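Local coordinates for protein putative Glycerophosphoryl diester phosphodiesterase (Silicibacter pomeroyi, PDB 3L12) that belongs to the glycerophosphoryl diester phosphodiesterase family of TIM-barrel proteins and holds a magnesium ion among acidic side chains, at residues R19-R24 with I270-T275; Y145-L150 with P204-S209; V184-D189 with L248-F253. All coordinates share one frame; numbering follows the deposited sequence.

Contact 1. Residues R19-R24 with I270-T275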
loop_
_atom_site.group_PDB
_atom_site.type_symbol
_atom_site.label_atom_id
_atom_site.label_comp_id
_atom_site.label_asym_id
_atom_site.label_seq_id
_atom_site.Cartn_x
_atom_site.Cartn_y
_atom_site.Cartn_z
ATOM N N ARG A 19 -14.796 4.210 12.764
ATOM C CA ARG A 19 -14.000 3.028 12.426
ATOM C C ARG A 19 -13.702 2.995 10.929
ATOM O O ARG A 19 -14.504 3.523 10.111
ATOM C CB ARG A 19 -14.710 1.725 12.835
ATOM C CG ARG A 19 -15.091 1.635 14.298
ATOM C CD ARG A 19 -13.909 1.741 15.226
ATOM N NE ARG A 19 -14.429 1.729 16.599
ATOM C CZ ARG A 19 -13.677 1.715 17.685
ATOM N NH1 ARG A 19 -12.371 1.715 17.596
ATOM N NH2 ARG A 19 -14.250 1.688 18.881
ATOM N N VAL A 20 -12.552 2.403 10.605
ATOM C CA VAL A 20 -12.079 2.260 9.203
ATOM C C VAL A 20 -11.993 0.766 8.902
ATOM O O VAL A 20 -11.254 0.030 9.537
ATOM C CB VAL A 20 -10.767 2.969 8.919
ATOM C CG1 VAL A 20 -10.316 2.766 7.443
ATOM C CG2 VAL A 20 -10.898 4.509 9.205
ATOM N N ILE A 21 -12.820 0.332 7.947
ATOM C CA ILE A 21 -12.875 -1.064 7.542
ATOM C C ILE A 21 -12.289 -1.170 6.135
ATOM O O ILE A 21 -12.761 -0.540 5.212
ATOM C CB ILE A 21 -14.255 -1.670 7.641
ATOM C CG1 ILE A 21 -14.872 -1.516 9.055
ATOM C CG2 ILE A 21 -14.225 -3.206 7.251
ATOM C CD1 ILE A 21 -15.730 -0.270 9.234
ATOM N N GLY A 22 -11.257 -2.015 6.009
ATOM C CA GLY A 22 -10.548 -2.223 4.752
ATOM C C GLY A 22 -11.322 -3.093 3.804
ATOM O O GLY A 22 -11.513 -4.289 4.087
ATOM N N HIS A 23 -11.846 -2.513 2.718
ATOM C CA HIS A 23 -12.695 -3.268 1.772
ATOM C C HIS A 23 -11.856 -4.282 0.964
ATOM O O HIS A 23 -10.959 -3.897 0.178
ATOM C CB HIS A 23 -13.414 -2.308 0.843
ATOM C CG HIS A 23 -14.491 -2.959 0.050
ATOM N ND1 HIS A 23 -14.555 -2.849 -1.328
ATOM C CD2 HIS A 23 -15.525 -3.742 0.422
ATOM C CE1 HIS A 23 -15.639 -3.505 -1.754
ATOM N NE2 HIS A 23 -16.220 -4.070 -0.710
ATOM N N ARG A 24 -12.131 -5.583 1.178
ATOM C CA ARG A 24 -11.368 -6.701 0.584
ATOM C C ARG A 24 -9.889 -6.559 0.915
ATOM O O ARG A 24 -9.065 -6.988 0.203
ATOM C CB ARG A 24 -11.595 -6.792 -0.939
ATOM C CG ARG A 24 -13.065 -6.732 -1.271
ATOM C CD ARG A 24 -13.346 -6.848 -2.744
ATOM N NE ARG A 24 -14.771 -6.669 -2.916
ATOM C CZ ARG A 24 -15.407 -6.558 -4.095
ATOM N NH1 ARG A 24 -14.753 -6.637 -5.265
ATOM N NH2 ARG A 24 -16.719 -6.315 -4.094
ATOM N N ILE A 270 -25.582 -0.724 15.062
ATOM C CA ILE A 270 -24.320 -0.109 14.618
ATOM C C ILE A 270 -24.496 0.102 13.105
ATOM O O ILE A 270 -25.090 -0.758 12.462
ATOM C CB ILE A 270 -23.137 -0.997 14.977
ATOM C CG1 ILE A 270 -22.877 -0.941 16.489
ATOM C CG2 ILE A 270 -21.862 -0.587 14.177
ATOM C CD1 ILE A 270 -21.778 -1.937 17.017
ATOM N N VAL A 271 -23.997 1.225 12.544
ATOM C CA VAL A 271 -24.151 1.525 11.152
ATOM C C VAL A 271 -22.772 1.650 10.509
ATOM O O VAL A 271 -21.964 2.506 10.917
ATOM C CB VAL A 271 -24.951 2.810 10.934
ATOM C CG1 VAL A 271 -25.170 3.075 9.460
ATOM C CG2 VAL A 271 -26.298 2.737 11.723
ATOM N N LEU A 272 -22.505 0.781 9.556
ATOM C CA LEU A 272 -21.232 0.806 8.799
ATOM C C LEU A 272 -21.634 1.061 7.361
ATOM O O LEU A 272 -22.407 0.274 6.771
ATOM C CB LEU A 272 -20.482 -0.501 8.914
ATOM C CG LEU A 272 -20.171 -1.070 10.297
ATOM C CD1 LEU A 272 -19.329 -2.330 10.047
ATOM C CD2 LEU A 272 -19.411 -0.078 11.171
ATOM N N THR A 273 -21.136 2.130 6.761
ATOM C CA THR A 273 -21.481 2.395 5.376
ATOM C C THR A 273 -20.313 2.019 4.437
ATOM O O THR A 273 -19.126 1.956 4.862
ATOM C CB THR A 273 -21.960 3.826 5.207
ATOM O OG1 THR A 273 -22.559 3.956 3.903
ATOM C CG2 THR A 273 -20.801 4.808 5.474
ATOM N N TRP A 274 -20.655 1.743 3.172
ATOM C CA TRP A 274 -19.739 1.173 2.179
ATOM C C TRP A 274 -20.122 1.583 0.781
ATOM O O TRP A 274 -21.259 2.097 0.633
ATOM C CB TRP A 274 -19.791 -0.390 2.223
ATOM C CG TRP A 274 -21.146 -0.912 1.904
ATOM C CD1 TRP A 274 -22.178 -1.055 2.772
ATOM C CD2 TRP A 274 -21.632 -1.300 0.618
ATOM N NE1 TRP A 274 -23.302 -1.474 2.098
ATOM C CE2 TRP A 274 -23.002 -1.634 0.780
ATOM C CE3 TRP A 274 -21.064 -1.363 -0.666
ATOM C CZ2 TRP A 274 -23.784 -2.087 -0.271
ATOM C CZ3 TRP A 274 -21.870 -1.796 -1.717
ATOM C CH2 TRP A 274 -23.213 -2.144 -1.499
ATOM N N THR A 275 -19.221 1.582 -0.218
ATOM C CA THR A 275 -17.762 1.476 -0.149
ATOM C C THR A 275 -17.373 2.935 -0.488
ATOM O O THR A 275 -17.659 3.430 -1.585
ATOM C CB THR A 275 -17.180 0.499 -1.120
ATOM O OG1 THR A 275 -17.552 -0.826 -0.715
ATOM C CG2 THR A 275 -15.696 0.625 -1.152
#

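Contact 2. Residues Y145-L150 with P204-S209. With MG (magnesium ion), chain C.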
loop_
_atom_site.group_PDB
_atom_site.type_symbol
_atom_site.label_atom_id
_atom_site.label_comp_id
_atom_site.label_asym_id
_atom_site.label_seq_id
_atom_site.Cartn_x
_atom_site.Cartn_y
_atom_site.Cartn_z
ATOM N N TYR A 145 -10.796 -6.993 13.562
ATOM C CA TYR A 145 -12.199 -7.330 13.573
ATOM C C TYR A 145 -12.488 -7.740 12.130
ATOM O O TYR A 145 -11.921 -7.165 11.177
ATOM C CB TYR A 145 -13.035 -6.123 14.043
ATOM C CG TYR A 145 -12.786 -5.907 15.495
ATOM C CD1 TYR A 145 -11.691 -5.185 15.951
ATOM C CD2 TYR A 145 -13.594 -6.511 16.420
ATOM C CE1 TYR A 145 -11.431 -5.085 17.329
ATOM C CE2 TYR A 145 -13.354 -6.374 17.770
ATOM C CZ TYR A 145 -12.277 -5.664 18.205
ATOM O OH TYR A 145 -12.085 -5.582 19.568
ATOM N N LEU A 146 -13.380 -8.708 11.957
ATOM C CA LEU A 146 -13.697 -9.249 10.639
ATOM C C LEU A 146 -15.184 -9.112 10.295
ATOM O O LEU A 146 -16.064 -9.583 11.025
ATOM C CB LEU A 146 -13.339 -10.736 10.625
ATOM C CG LEU A 146 -11.932 -11.154 11.057
ATOM C CD1 LEU A 146 -11.839 -12.675 11.006
ATOM C CD2 LEU A 146 -10.857 -10.565 10.214
ATOM N N LEU A 147 -15.456 -8.463 9.179
ATOM C CA LEU A 147 -16.778 -8.333 8.625
ATOM C C LEU A 147 -16.755 -9.358 7.479
ATOM O O LEU A 147 -16.273 -9.099 6.376
ATOM C CB LEU A 147 -16.940 -6.897 8.153
ATOM C CG LEU A 147 -18.288 -6.322 7.924
ATOM C CD1 LEU A 147 -19.218 -6.429 9.211
ATOM C CD2 LEU A 147 -18.142 -4.880 7.485
ATOM N N LEU A 148 -17.243 -10.557 7.791
ATOM C CA LEU A 148 -17.171 -11.712 6.898
ATOM C C LEU A 148 -18.442 -11.772 6.073
ATOM O O LEU A 148 -19.541 -12.111 6.554
ATOM C CB LEU A 148 -16.931 -12.954 7.748
ATOM C CG LEU A 148 -16.645 -14.263 7.053
ATOM C CD1 LEU A 148 -16.097 -15.220 8.101
ATOM C CD2 LEU A 148 -17.858 -14.857 6.285
ATOM N N GLU A 149 -18.302 -11.380 4.811
ATOM C CA GLU A 149 -19.468 -11.321 3.903
ATOM C C GLU A 149 -19.702 -12.718 3.312
ATOM O O GLU A 149 -18.895 -13.206 2.499
ATOM C CB GLU A 149 -19.321 -10.286 2.792
ATOM C CG GLU A 149 -20.652 -10.092 2.072
ATOM C CD GLU A 149 -20.660 -9.170 0.875
ATOM O OE1 GLU A 149 -19.805 -8.292 0.747
ATOM O OE2 GLU A 149 -21.640 -9.312 0.061
ATOM N N LEU A 150 -20.804 -13.346 3.706
ATOM C CA LEU A 150 -21.216 -14.599 3.091
ATOM C C LEU A 150 -21.907 -14.263 1.766
ATOM O O LEU A 150 -22.916 -13.546 1.781
ATOM C CB LEU A 150 -22.170 -15.340 3.994
ATOM C CG LEU A 150 -21.544 -15.934 5.277
ATOM C CD1 LEU A 150 -21.684 -14.919 6.378
ATOM C CD2 LEU A 150 -22.174 -17.247 5.681
ATOM N N PRO A 204 -22.451 -11.830 16.090
ATOM C CA PRO A 204 -23.453 -10.895 15.649
ATOM C C PRO A 204 -23.641 -10.968 14.124
ATOM O O PRO A 204 -22.758 -11.443 13.404
ATOM C CB PRO A 204 -22.932 -9.541 16.144
ATOM C CG PRO A 204 -21.463 -9.691 16.203
ATOM C CD PRO A 204 -21.219 -11.160 16.530
ATOM N N THR A 205 -24.803 -10.487 13.672
ATOM C CA THR A 205 -25.197 -10.497 12.279
ATOM C C THR A 205 -25.287 -9.044 11.789
ATOM O O THR A 205 -25.778 -8.151 12.518
ATOM C CB THR A 205 -26.543 -11.259 12.057
ATOM O OG1 THR A 205 -27.537 -10.733 12.928
ATOM C CG2 THR A 205 -26.386 -12.769 12.348
ATOM N N SER A 206 -24.859 -8.857 10.547
ATOM C CA SER A 206 -24.782 -7.556 9.885
ATOM C C SER A 206 -25.475 -7.602 8.526
ATOM O O SER A 206 -25.156 -8.429 7.686
ATOM C CB SER A 206 -23.304 -7.221 9.718
ATOM O OG SER A 206 -23.114 -6.065 8.952
ATOM N N TYR A 207 -26.421 -6.682 8.326
ATOM C CA TYR A 207 -27.344 -6.670 7.193
ATOM C C TYR A 207 -27.001 -5.587 6.167
ATOM O O TYR A 207 -27.146 -4.380 6.451
ATOM C CB TYR A 207 -28.751 -6.438 7.740
ATOM C CG TYR A 207 -29.375 -7.667 8.426
ATOM C CD1 TYR A 207 -28.884 -8.165 9.642
ATOM C CD2 TYR A 207 -30.487 -8.300 7.885
ATOM C CE1 TYR A 207 -29.481 -9.266 10.258
ATOM C CE2 TYR A 207 -31.087 -9.424 8.507
ATOM C CZ TYR A 207 -30.558 -9.915 9.671
ATOM O OH TYR A 207 -31.104 -11.036 10.283
ATOM N N LEU A 208 -26.499 -6.018 5.029
ATOM C CA LEU A 208 -26.195 -5.157 3.917
ATOM C C LEU A 208 -27.494 -4.732 3.259
ATOM O O LEU A 208 -28.461 -5.541 3.129
ATOM C CB LEU A 208 -25.365 -5.886 2.852
ATOM C CG LEU A 208 -23.909 -6.034 3.246
ATOM C CD1 LEU A 208 -23.156 -7.133 2.465
ATOM C CD2 LEU A 208 -23.255 -4.659 2.998
ATOM N N SER A 209 -27.504 -3.504 2.762
ATOM C CA SER A 209 -28.621 -3.029 1.931
ATOM C C SER A 209 -28.079 -2.073 0.860
ATOM O O SER A 209 -27.035 -1.417 1.044
ATOM C CB SER A 209 -29.696 -2.333 2.772
ATOM O OG SER A 209 -29.162 -1.165 3.379
HETATM MG MG MG C . -18.048 -7.673 0.130
HETATM O O HOH W 1 -18.714 -7.622 -1.897
HETATM O O HOH W 2 -16.133 -7.198 -0.522
#

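Contact 3. Residues V184-D189 with L248-F253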
loop_
_atom_site.group_PDB
_atom_site.type_symbol
_atom_site.label_atom_id
_atom_site.label_comp_id
_atom_site.label_asym_id
_atom_site.label_seq_id
_atom_site.Cartn_x
_atom_site.Cartn_y
_atom_site.Cartn_z
ATOM N N VAL A 184 -17.900 -11.100 12.629
ATOM C CA VAL A 184 -19.244 -10.659 12.398
ATOM C C VAL A 184 -19.742 -11.277 11.110
ATOM O O VAL A 184 -19.080 -11.183 10.079
ATOM C CB VAL A 184 -19.322 -9.121 12.280
ATOM C CG1 VAL A 184 -20.762 -8.656 12.027
ATOM C CG2 VAL A 184 -18.754 -8.474 13.518
HETATM N N MSE A 185 -20.904 -11.922 11.162
HETATM C CA MSE A 185 -21.497 -12.562 10.008
HETATM C C MSE A 185 -22.324 -11.513 9.244
HETATM O O MSE A 185 -23.230 -10.936 9.786
HETATM C CB MSE A 185 -22.297 -13.765 10.468
HETATM C CG MSE A 185 -21.442 -14.780 11.245
HETATM SE SE MSE A 185 -20.157 -15.767 10.222
HETATM C CE MSE A 185 -21.248 -17.228 9.714
ATOM N N HIS A 186 -21.988 -11.304 7.970
ATOM C CA HIS A 186 -22.410 -10.144 7.173
ATOM C C HIS A 186 -22.929 -10.586 5.817
ATOM O O HIS A 186 -22.293 -11.427 5.185
ATOM C CB HIS A 186 -21.129 -9.279 7.105
ATOM C CG HIS A 186 -21.162 -8.036 6.279
ATOM N ND1 HIS A 186 -21.813 -6.882 6.664
ATOM C CD2 HIS A 186 -20.464 -7.720 5.156
ATOM C CE1 HIS A 186 -21.562 -5.931 5.772
ATOM N NE2 HIS A 186 -20.743 -6.411 4.857
ATOM N N SER A 187 -24.070 -10.047 5.362
ATOM C CA SER A 187 -24.597 -10.470 4.077
ATOM C C SER A 187 -25.725 -9.628 3.538
ATOM O O SER A 187 -26.470 -8.994 4.290
ATOM C CB SER A 187 -25.158 -11.923 4.232
ATOM O OG SER A 187 -25.284 -12.596 2.976
ATOM N N PHE A 188 -25.853 -9.704 2.223
ATOM C CA PHE A 188 -27.039 -9.230 1.540
ATOM C C PHE A 188 -28.152 -10.272 1.674
ATOM O O PHE A 188 -29.308 -9.944 1.514
ATOM C CB PHE A 188 -26.825 -9.014 0.040
ATOM C CG PHE A 188 -26.236 -7.674 -0.320
ATOM C CD1 PHE A 188 -27.016 -6.539 -0.346
ATOM C CD2 PHE A 188 -24.917 -7.585 -0.662
ATOM C CE1 PHE A 188 -26.462 -5.312 -0.754
ATOM C CE2 PHE A 188 -24.375 -6.341 -1.045
ATOM C CZ PHE A 188 -25.161 -5.250 -1.087
ATOM N N ASP A 189 -27.787 -11.524 1.900
ATOM C CA ASP A 189 -28.758 -12.667 1.976
ATOM C C ASP A 189 -29.263 -12.706 3.408
ATOM O O ASP A 189 -28.675 -13.348 4.288
ATOM C CB ASP A 189 -28.015 -13.948 1.563
ATOM C CG ASP A 189 -28.933 -15.119 1.275
ATOM O OD1 ASP A 189 -29.993 -15.183 1.896
ATOM O OD2 ASP A 189 -28.534 -15.970 0.426
ATOM N N LEU A 248 -26.026 -4.988 13.209
ATOM C CA LEU A 248 -25.493 -3.927 12.324
ATOM C C LEU A 248 -26.366 -3.778 11.082
ATOM O O LEU A 248 -26.907 -4.759 10.541
ATOM C CB LEU A 248 -24.085 -4.250 11.865
ATOM C CG LEU A 248 -22.923 -4.400 12.842
ATOM C CD1 LEU A 248 -22.965 -5.783 13.386
ATOM C CD2 LEU A 248 -21.554 -4.110 12.123
ATOM N N TRP A 249 -26.460 -2.534 10.617
ATOM C CA TRP A 249 -27.107 -2.205 9.364
ATOM C C TRP A 249 -26.028 -1.578 8.534
ATOM O O TRP A 249 -25.375 -0.637 8.990
ATOM C CB TRP A 249 -28.253 -1.210 9.559
ATOM C CG TRP A 249 -28.833 -0.704 8.246
ATOM C CD1 TRP A 249 -29.088 -1.414 7.122
ATOM C CD2 TRP A 249 -29.262 0.639 7.979
ATOM N NE1 TRP A 249 -29.620 -0.577 6.126
ATOM C CE2 TRP A 249 -29.725 0.681 6.642
ATOM C CE3 TRP A 249 -29.239 1.821 8.727
ATOM C CZ2 TRP A 249 -30.195 1.852 6.052
ATOM C CZ3 TRP A 249 -29.694 2.983 8.139
ATOM C CH2 TRP A 249 -30.147 2.985 6.803
ATOM N N CYS A 250 -25.813 -2.086 7.328
ATOM C CA CYS A 250 -24.725 -1.634 6.461
ATOM C C CYS A 250 -25.239 -1.191 5.125
ATOM O O CYS A 250 -25.202 -1.906 4.146
ATOM C CB CYS A 250 -23.641 -2.701 6.262
ATOM S SG CYS A 250 -22.817 -3.116 7.837
ATOM N N PRO A 251 -25.758 0.037 5.078
ATOM C CA PRO A 251 -26.253 0.586 3.827
ATOM C C PRO A 251 -25.204 1.178 2.918
ATOM O O PRO A 251 -24.175 1.751 3.377
ATOM C CB PRO A 251 -27.140 1.718 4.287
ATOM C CG PRO A 251 -26.459 2.215 5.540
ATOM C CD PRO A 251 -25.890 0.976 6.201
ATOM N N TYR A 252 -25.459 1.062 1.626
ATOM C CA TYR A 252 -24.627 1.689 0.623
ATOM C C TYR A 252 -24.649 3.209 0.893
ATOM O O TYR A 252 -25.685 3.771 1.267
ATOM C CB TYR A 252 -25.162 1.388 -0.752
ATOM C CG TYR A 252 -24.327 1.954 -1.872
ATOM C CD1 TYR A 252 -23.052 1.484 -2.102
ATOM C CD2 TYR A 252 -24.867 2.889 -2.753
ATOM C CE1 TYR A 252 -22.284 1.982 -3.150
ATOM C CE2 TYR A 252 -24.103 3.384 -3.805
ATOM C CZ TYR A 252 -22.823 2.924 -3.978
ATOM O OH TYR A 252 -22.056 3.418 -5.025
ATOM N N PHE A 253 -23.508 3.851 0.705
ATOM C CA PHE A 253 -23.387 5.246 1.183
ATOM C C PHE A 253 -24.350 6.242 0.529
ATOM O O PHE A 253 -24.726 7.207 1.170
ATOM C CB PHE A 253 -21.939 5.741 1.128
ATOM C CG PHE A 253 -21.461 6.109 -0.245
ATOM C CD1 PHE A 253 -20.986 5.159 -1.087
ATOM C CD2 PHE A 253 -21.455 7.424 -0.667
ATOM C CE1 PHE A 253 -20.516 5.456 -2.362
ATOM C CE2 PHE A 253 -21.016 7.712 -1.953
ATOM C CZ PHE A 253 -20.527 6.738 -2.773
#

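Contact 1. Residues R19-R24 with I270-T275
The imidazole of His23, which lies beneath the hydroxyl of Thr275, is gripped at both nitrogens: ND1 is hydrogen-bonded to Asp296 OD1 and NE2 to an oxygen of an unknown ligand. With both ring nitrogens engaged, the ring's rotation should be well fixed. Thr275 OG1 stands over the ring centre, 3.4 Å above its plane, and is about equally far from all five ring atoms. Such a position over a face gives contact between flat group and oxygen, not a hydrogen bond. Thr275 CG2 lies over the same face, toward ND1, 3.7 Å from His23 ND1. On the opposite face Arg24 CG sits 4.0 Å above the plane, so the His23 ring is held between the two residues. Its presentation follows from CG being anti to the backbone N (chi1 -168°), which swings the ring across the Thr275 side chain at about a right angle. A cis peptide bond precedes Thr275. Two residues earlier on 19-23 and three on 270-275, the contact is purely apolar: Ile21 CD1 meets Leu272 CD2 at 4.2 Å, the two side chains again crossing nearly perpendicularly. The magnesium ion is about 4 Å from the nearest atom of the His23 side chain, which places this end of the contact beside the metal site. Strands 19-23 and 270-273 are not direct neighbours; both run parallel to strand 292-295, which lies between them and whose Val294 touches Ile21, His23 and Trp274, while strand 48-55 adjoins the far side of 19-23 and strand 248-251 that of 270-273.

Contact 2. Residues Y145-L150 with P204-S209
Leu208 sets one methyl over the face of the carboxylate of Glu149. Its CD1 is 3.6 Å from Glu149 OE2, equally close to the carboxylate carbon, and 3.9 Å from Glu149 OE1; this near-equality shows that the methyl comes over the face of the group and not at its rim. Glu149 reaches this place through an extended chain: CG is anti to the backbone N (chi1 -169°), the next torsion is also extended, and a small final twist (chi3 -24°) keeps the carboxylate close to the plane of the chain. Leu208 crosses it at about a right angle. One oxygen alone serves the metal: Glu149 OE1 binds the magnesium ion at 2.0 Å, whereas OE2 is 3.9 Å from it, so the carboxylate is monodentate. Two waters, each at 2.1 Å from the magnesium ion, and three further atoms, among them Glu50 OE2 and Asp52 OD1, complete a sixfold shell. The apolar cover from Leu208 should limit how far the carboxylate can tilt toward strand 205-209.

Deeper along the strands, Leu147 CD1 approaches Ser206 OG at 3.9 Å. Leu147 turns its end inward because CG is anti to the backbone N and chi2 (56°) then bends CD1 toward the serine. The Ser206 hydroxyl has its polar partner in His186 ND1, and the leucine merely packs beside it. Strand 183-187 lies between these two strands and pairs in parallel with each. The curled sheet of parallel strands, with these side-chain ends meeting in its interior, fits the TIM-barrel fold of the family, and the acidic cluster holding the ion lies toward the C-terminal end of the barrel, where TIM barrels carry their sites.

Contact 3. Residues V184-D189 with L248-F253
Apolar contact joins Val184 to Leu248: Val184 CG1 and Leu248 CD1 lie 3.9 Å apart, and the side chains meet on a slant. The valine methyl reaches across because it stands anti to the backbone N (chi1 180°), while Leu248 carries its CG anti to the carbonyl carbon.

Sulfur-aromatic contact joins Cys250 to His186. Cys250 SG is 4.7 Å from the centroid of the His186 ring and 79° off the ring normal, which places it at the edge and excludes a stack on the face. The closest ring atom is His186 CE1, 3.7 Å from Cys250 SG; Cys250 CB also lies near the ring plane, 3.9 Å from the same carbon. The ring nitrogens have other partners: ND1 is hydrogen-bonded to Ser206 OG and NE2 to an oxygen of an unknown ligand, and these bonds should help fix the ring's rotation. The serine belongs to strand 205-209, which runs between the two strands of this contact and is parallel to both. All three strands belong to the curled parallel sheet of the TIM barrel, and these side chains meet on its interior side. The His186 side chain comes within about 6 Å of the magnesium ion, nearest atoms considered.

One hydrogen bond within residues 184-189, and others to residues outside, mark the passage from strand to helix. Asp189 N donates to Ser187 OG at 2.9 Å with an N-H...O angle of 153°, an ST turn. Asp189 then serves as N-cap of helix 190-199, OD1 accepting from Leu192 N, and its other oxygen, OD2, forms a salt bridge with Arg163.

From the N terminus, strand 19-23 opens the loop that contact 1 closes only at residues 270-275, so nearly the whole barrel lies between its ends. Within it residues 145-150 begin contact 2 and residues 184-189 begin contact 3; contact 2 then closes at 204-209 and contact 3 at 248-253. These two loops therefore cross, and both nest inside that of contact 1. Neighbouring strands join the three: Met185 O meets Ser206 N at 2.7 Å, linking contacts 2 and 3, and Thr273 OG1 meets Pro251 O at 2.8 Å, linking 1 and 3. Across the interior, Leu272 CD1 packs 3.8 Å from Leu147 CD2, bringing contacts 1 and 2 together.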